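Local coordinates for HpcH/HpaI aldolase (PDB 3QZ6), which belongs to the HpcH/HpaI aldolase/citrate lyase family and folds as a TIM barrel of eight parallel strands ringed by helices, at residues D177-L182 and G186-P191; K199-A204 and R228-L233. All coordinates share one frame; numbering follows the deposited sequence.

Interaction 1 of 2, residues D177-L182 and G186-P191; sequences DLSNDL and GQTEHP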
loop_
_atom_site.group_PDB
_atom_site.type_symbol
_atom_site.label_atom_id
_atom_site.label_comp_id
_atom_site.label_asym_id
_atom_site.label_seq_id
_atom_site.Cartn_x
_atom_site.Cartn_y
_atom_site.Cartn_z
ATOM N N ASP A 177 9.895 -7.021 -20.858
ATOM C CA ASP A 177 11.180 -7.488 -21.379
ATOM C C ASP A 177 10.995 -8.211 -22.713
ATOM O O ASP A 177 11.801 -8.055 -23.627
ATOM C CB ASP A 177 11.901 -8.403 -20.380
ATOM C CG ASP A 177 12.621 -7.622 -19.266
ATOM O OD1 ASP A 177 13.339 -6.643 -19.564
ATOM O OD2 ASP A 177 12.465 -7.993 -18.085
ATOM N N LEU A 178 9.941 -9.012 -22.821
ATOM C CA LEU A 178 9.702 -9.744 -24.059
ATOM C C LEU A 178 9.463 -8.775 -25.204
ATOM O O LEU A 178 10.049 -8.914 -26.276
ATOM C CB LEU A 178 8.518 -10.693 -23.921
ATOM C CG LEU A 178 8.176 -11.533 -25.158
ATOM C CD1 LEU A 178 9.341 -12.453 -25.556
ATOM C CD2 LEU A 178 6.915 -12.349 -24.898
ATOM N N SER A 179 8.606 -7.783 -24.978
ATOM C CA SER A 179 8.360 -6.771 -26.001
ATOM C C SER A 179 9.673 -6.073 -26.344
ATOM O O SER A 179 9.924 -5.736 -27.495
ATOM C CB SER A 179 7.295 -5.760 -25.549
ATOM O OG SER A 179 7.733 -4.996 -24.434
ATOM N N ASN A 180 10.528 -5.882 -25.346
ATOM C CA ASN A 180 11.828 -5.283 -25.608
ATOM C C ASN A 180 12.658 -6.173 -26.513
ATOM O O ASN A 180 13.302 -5.690 -27.446
ATOM C CB ASN A 180 12.599 -4.987 -24.315
ATOM C CG ASN A 180 13.806 -4.075 -24.554
ATOM O OD1 ASN A 180 13.841 -3.303 -25.520
ATOM N ND2 ASN A 180 14.789 -4.153 -23.670
ATOM N N ASP A 181 12.637 -7.476 -26.242
ATOM C CA ASP A 181 13.421 -8.411 -27.038
ATOM C C ASP A 181 12.893 -8.492 -28.471
ATOM O O ASP A 181 13.637 -8.833 -29.386
ATOM C CB ASP A 181 13.445 -9.806 -26.407
ATOM C CG ASP A 181 14.684 -10.603 -26.802
ATOM O OD1 ASP A 181 15.791 -10.024 -26.807
ATOM O OD2 ASP A 181 14.562 -11.805 -27.109
ATOM N N LEU A 182 11.613 -8.183 -28.661
ATOM C CA LEU A 182 11.017 -8.162 -29.999
ATOM C C LEU A 182 11.270 -6.835 -30.709
ATOM O O LEU A 182 10.811 -6.625 -31.831
ATOM C CB LEU A 182 9.511 -8.424 -29.916
ATOM C CG LEU A 182 9.124 -9.872 -29.615
ATOM C CD1 LEU A 182 7.734 -9.935 -29.005
ATOM C CD2 LEU A 182 9.228 -10.744 -30.888
ATOM N N GLY A 186 7.520 -2.096 -24.603
ATOM C CA GLY A 186 6.384 -1.376 -24.054
ATOM C C GLY A 186 5.081 -1.620 -24.794
ATOM O O GLY A 186 4.004 -1.344 -24.270
ATOM N N GLN A 187 5.169 -2.142 -26.014
ATOM C CA GLN A 187 3.967 -2.438 -26.788
ATOM C C GLN A 187 3.501 -3.841 -26.432
ATOM O O GLN A 187 3.636 -4.779 -27.221
ATOM C CB GLN A 187 4.253 -2.318 -28.283
ATOM C CG GLN A 187 4.955 -1.017 -28.634
ATOM C CD GLN A 187 5.199 -0.866 -30.121
ATOM O OE1 GLN A 187 4.406 -1.326 -30.940
ATOM N NE2 GLN A 187 6.305 -0.223 -30.475
ATOM N N THR A 188 2.956 -3.979 -25.228
ATOM C CA THR A 188 2.707 -5.303 -24.670
ATOM C C THR A 188 1.411 -5.925 -25.171
ATOM O O THR A 188 1.068 -7.041 -24.790
ATOM C CB THR A 188 2.717 -5.278 -23.129
ATOM O OG1 THR A 188 1.707 -4.384 -22.660
ATOM C CG2 THR A 188 4.073 -4.805 -22.615
ATOM N N GLU A 189 0.687 -5.206 -26.024
ATOM C CA GLU A 189 -0.529 -5.760 -26.606
ATOM C C GLU A 189 -0.344 -6.045 -28.097
ATOM O O GLU A 189 -1.292 -6.399 -28.790
ATOM C CB GLU A 189 -1.726 -4.839 -26.365
ATOM C CG GLU A 189 -2.059 -4.633 -24.890
ATOM C CD GLU A 189 -2.494 -5.912 -24.193
ATOM O OE1 GLU A 189 -3.076 -6.793 -24.862
ATOM O OE2 GLU A 189 -2.252 -6.033 -22.972
ATOM N N HIS A 190 0.890 -5.914 -28.572
ATOM C CA HIS A 190 1.218 -6.160 -29.976
ATOM C C HIS A 190 0.957 -7.614 -30.383
ATOM O O HIS A 190 1.196 -8.539 -29.609
ATOM C CB HIS A 190 2.685 -5.815 -30.221
ATOM C CG HIS A 190 3.059 -5.740 -31.667
ATOM N ND1 HIS A 190 3.252 -4.543 -32.324
ATOM C CD2 HIS A 190 3.287 -6.711 -32.581
ATOM C CE1 HIS A 190 3.577 -4.780 -33.582
ATOM N NE2 HIS A 190 3.605 -6.089 -33.764
ATOM N N PRO A 191 0.460 -7.822 -31.609
ATOM C CA PRO A 191 0.222 -9.182 -32.099
ATOM C C PRO A 191 1.450 -10.087 -31.988
ATOM O O PRO A 191 1.287 -11.269 -31.688
ATOM C CB PRO A 191 -0.146 -8.957 -33.565
ATOM C CG PRO A 191 -0.801 -7.619 -33.561
ATOM C CD PRO A 191 -0.042 -6.802 -32.544
#

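Interaction 2 of 2, residues K199-A204 and R228-L233; sequences KVYRAA and RGAQML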
loop_
_atom_site.group_PDB
_atom_site.type_symbol
_atom_site.label_atom_id
_atom_site.label_comp_id
_atom_site.label_asym_id
_atom_site.label_seq_id
_atom_site.Cartn_x
_atom_site.Cartn_y
_atom_site.Cartn_z
ATOM N N LYS A 199 2.736 -19.727 -28.803
ATOM C CA LYS A 199 3.768 -20.741 -29.002
ATOM C C LYS A 199 4.132 -21.379 -27.676
ATOM O O LYS A 199 4.287 -22.591 -27.581
ATOM C CB LYS A 199 5.022 -20.150 -29.646
ATOM C CG LYS A 199 4.916 -19.927 -31.141
ATOM C CD LYS A 199 6.179 -19.283 -31.694
ATOM C CE LYS A 199 6.038 -18.994 -33.181
ATOM N NZ LYS A 199 7.180 -18.201 -33.699
ATOM N N VAL A 200 4.272 -20.561 -26.642
ATOM C CA VAL A 200 4.646 -21.094 -25.342
ATOM C C VAL A 200 3.524 -21.945 -24.749
ATOM O O VAL A 200 3.773 -23.004 -24.175
ATOM C CB VAL A 200 5.039 -19.972 -24.358
ATOM C CG1 VAL A 200 5.213 -20.552 -22.943
ATOM C CG2 VAL A 200 6.313 -19.289 -24.846
ATOM N N TYR A 201 2.288 -21.487 -24.890
ATOM C CA TYR A 201 1.154 -22.252 -24.375
ATOM C C TYR A 201 1.045 -23.638 -25.045
ATOM O O TYR A 201 0.763 -24.643 -24.388
ATOM C CB TYR A 201 -0.147 -21.462 -24.541
ATOM C CG TYR A 201 -0.428 -20.473 -23.418
ATOM C CD1 TYR A 201 0.510 -20.214 -22.427
ATOM C CD2 TYR A 201 -1.647 -19.817 -23.346
ATOM C CE1 TYR A 201 0.238 -19.312 -21.394
ATOM C CE2 TYR A 201 -1.928 -18.915 -22.333
ATOM C CZ TYR A 201 -0.984 -18.664 -21.361
ATOM O OH TYR A 201 -1.292 -17.775 -20.357
ATOM N N ARG A 202 1.283 -23.699 -26.348
ATOM C CA ARG A 202 1.263 -24.997 -27.029
ATOM C C ARG A 202 2.328 -25.937 -26.469
ATOM O O ARG A 202 2.078 -27.127 -26.282
ATOM C CB ARG A 202 1.439 -24.828 -28.533
ATOM C CG ARG A 202 0.208 -24.284 -29.227
ATOM C CD ARG A 202 0.451 -24.151 -30.716
ATOM N NE ARG A 202 0.075 -22.829 -31.187
ATOM C CZ ARG A 202 0.900 -22.015 -31.827
ATOM N NH1 ARG A 202 2.132 -22.410 -32.081
ATOM N NH2 ARG A 202 0.489 -20.816 -32.218
ATOM N N ALA A 203 3.514 -25.402 -26.185
ATOM C CA ALA A 203 4.564 -26.218 -25.584
ATOM C C ALA A 203 4.192 -26.648 -24.168
ATOM O O ALA A 203 4.450 -27.786 -23.761
ATOM C CB ALA A 203 5.904 -25.477 -25.592
ATOM N N ALA A 204 3.590 -25.740 -23.406
ATOM C CA ALA A 204 3.149 -26.081 -22.062
ATOM C C ALA A 204 2.162 -27.257 -22.110
ATOM O O ALA A 204 2.236 -28.188 -21.301
ATOM C CB ALA A 204 2.512 -24.861 -21.383
ATOM N N ARG A 228 -7.923 -19.814 -22.489
ATOM C CA ARG A 228 -6.932 -20.765 -22.966
ATOM C C ARG A 228 -6.455 -21.741 -21.888
ATOM O O ARG A 228 -5.492 -22.471 -22.090
ATOM C CB ARG A 228 -5.770 -20.013 -23.617
ATOM C CG ARG A 228 -6.166 -19.417 -24.966
ATOM C CD ARG A 228 -5.212 -18.342 -25.445
ATOM N NE ARG A 228 -5.630 -17.846 -26.754
ATOM C CZ ARG A 228 -6.681 -17.057 -26.953
ATOM N NH1 ARG A 228 -7.428 -16.664 -25.926
ATOM N NH2 ARG A 228 -6.993 -16.661 -28.184
ATOM N N GLY A 229 -7.147 -21.761 -20.754
ATOM C CA GLY A 229 -6.898 -22.762 -19.731
ATOM C C GLY A 229 -5.782 -22.406 -18.761
ATOM O O GLY A 229 -5.285 -23.260 -18.035
ATOM N N ALA A 230 -5.373 -21.146 -18.758
ATOM C CA ALA A 230 -4.350 -20.692 -17.816
ATOM C C ALA A 230 -4.892 -20.748 -16.388
ATOM O O ALA A 230 -5.931 -20.159 -16.101
ATOM C CB ALA A 230 -3.937 -19.281 -18.155
ATOM N N GLN A 231 -4.195 -21.451 -15.495
ATOM C CA GLN A 231 -4.614 -21.510 -14.092
ATOM C C GLN A 231 -3.895 -20.494 -13.196
ATOM O O GLN A 231 -4.440 -20.073 -12.166
ATOM C CB GLN A 231 -4.390 -22.904 -13.512
ATOM C CG GLN A 231 -5.167 -24.026 -14.161
ATOM C CD GLN A 231 -4.779 -25.370 -13.571
ATOM O OE1 GLN A 231 -4.033 -26.135 -14.180
ATOM N NE2 GLN A 231 -5.266 -25.652 -12.358
HETATM N N MSE A 232 -2.669 -20.124 -13.563
HETATM C CA MSE A 232 -1.898 -19.174 -12.760
HETATM C C MSE A 232 -2.138 -17.753 -13.242
HETATM O O MSE A 232 -1.505 -17.295 -14.192
HETATM C CB MSE A 232 -0.400 -19.490 -12.807
HETATM C CG MSE A 232 0.039 -20.594 -11.868
HETATM SE SE MSE A 232 -0.133 -20.109 -9.973
HETATM C CE MSE A 232 1.272 -18.757 -9.843
ATOM N N LEU A 233 -3.053 -17.053 -12.583
ATOM C CA LEU A 233 -3.433 -15.720 -13.026
ATOM C C LEU A 233 -2.785 -14.682 -12.125
ATOM O O LEU A 233 -3.026 -14.667 -10.923
ATOM C CB LEU A 233 -4.954 -15.572 -12.995
ATOM C CG LEU A 233 -5.692 -16.710 -13.708
ATOM C CD1 LEU A 233 -7.204 -16.581 -13.522
ATOM C CD2 LEU A 233 -5.318 -16.751 -15.191
#

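Interaction 1 of 2, residues D177-L182 and G186-P191
Ser-179 points its side chain from the helix 175-181 toward the loop, and its OG accepts a hydrogen bond from the backbone N-H of Gly-186. Gly-186 N lies 2.9 Å from Ser-179 OG, and the angle at the hydrogen is 155°, so the bond is only moderately bent. With OG between the backbone N and the carbonyl carbon of its own residue (chi1 65°), the hydroxyl stays near the helix's own carbonyls while it meets Gly-186 N. Its one proton is left for the carbonyl oxygens of Arg-176, the stronger partner, and Pro-175. The hydroxyl therefore links the first turn of the helix to the loop that follows the same helix. That loop joins helix 175-181, which follows the sixth strand of the TIM barrel, to the next helix, 191-207. Beyond Gly-186 the contact is by packing. CB of Ser-179 lies 4.1 Å from the carbonyl O of Gln-187. The methyl CG2 of Thr-188 comes alongside the same hydroxyl, 4.1 Å from Ser-179 OG. Gln-187 is the centre of an inverse gamma turn and begins a type I beta turn that ends at His-190, the N-cap residue of helix 191-207.

Interaction 2 of 2, residues K199-A204 and R228-L233
The hydroxyl OH of Tyr-201 is hydrogen-bonded to the carbonyl O of Gly-212, in strand 210-215, and also meets the methyl of Ala-230. Tyr-201 OH lies 3.8 Å from Ala-230 CB, a packing contact with no hydrogen bond. Tyr-201 CZ lies 4.4 Å from Ala-230 CB. Further back along the ring, Tyr-201 CD2 is 4.1 Å from Arg-228 CB, and CE2 of the ring is about as near. Both CB atoms approach the ring obliquely. One side of the phenol thus runs past the start of the arginine side chain, and its hydroxyl end reaches the alanine. CG of Tyr-201 stands beside its backbone N, anti to the carbonyl carbon (chi1 -85°), and this carries the ring from the helix toward the facing segment. Tyr-201 lies on helix 191-207, on the outside of the TIM barrel. From Arg-228 the chain leads away from helix 223-227 toward the eighth strand of the barrel. Gly-229, with positive phi, is the C-prime residue of the Schellman motif that ends helix 223-227. The chain turns there, between the two residues that touch the tyrosine. The side chain of Arg-228 crosses that of Tyr-201 at about a right angle. It is extended from CG to NE. Only CB touches the ring within this contact; the charged end is held elsewhere. NE forms a salt bridge with Glu-198 of helix 191-207, NH1 is hydrogen-bonded to the carbonyl O of Trp-224, and the guanidinium makes a cation-pi contact with the Trp-224 side chain. Ala-225 of helix 223-227 packs against both Tyr-201 and Ala-230.

How the interactions relate
From the N terminus, the chain meets interaction 1 first. It closes a short loop between helix 175-181 and helix 191-207, with three residues between its segments. The chain then runs along helix 191-207, where interaction 2 opens. Interaction 2 closes a longer excursion, through strand 210-215 and helix 223-227, and ends where the chain enters the last barrel strand. The two contacts are in series and neither nest nor cross. The centres of interactions 1 and 2 are about 18 Å apart. The nearest atoms of interactions 1 and 2 are about 7 Å apart, so the two do not touch. Helix 191-207 connects them: residues 186-191 lead into it, and residues 199-204 lie further along it, facing the entry to the last barrel strand.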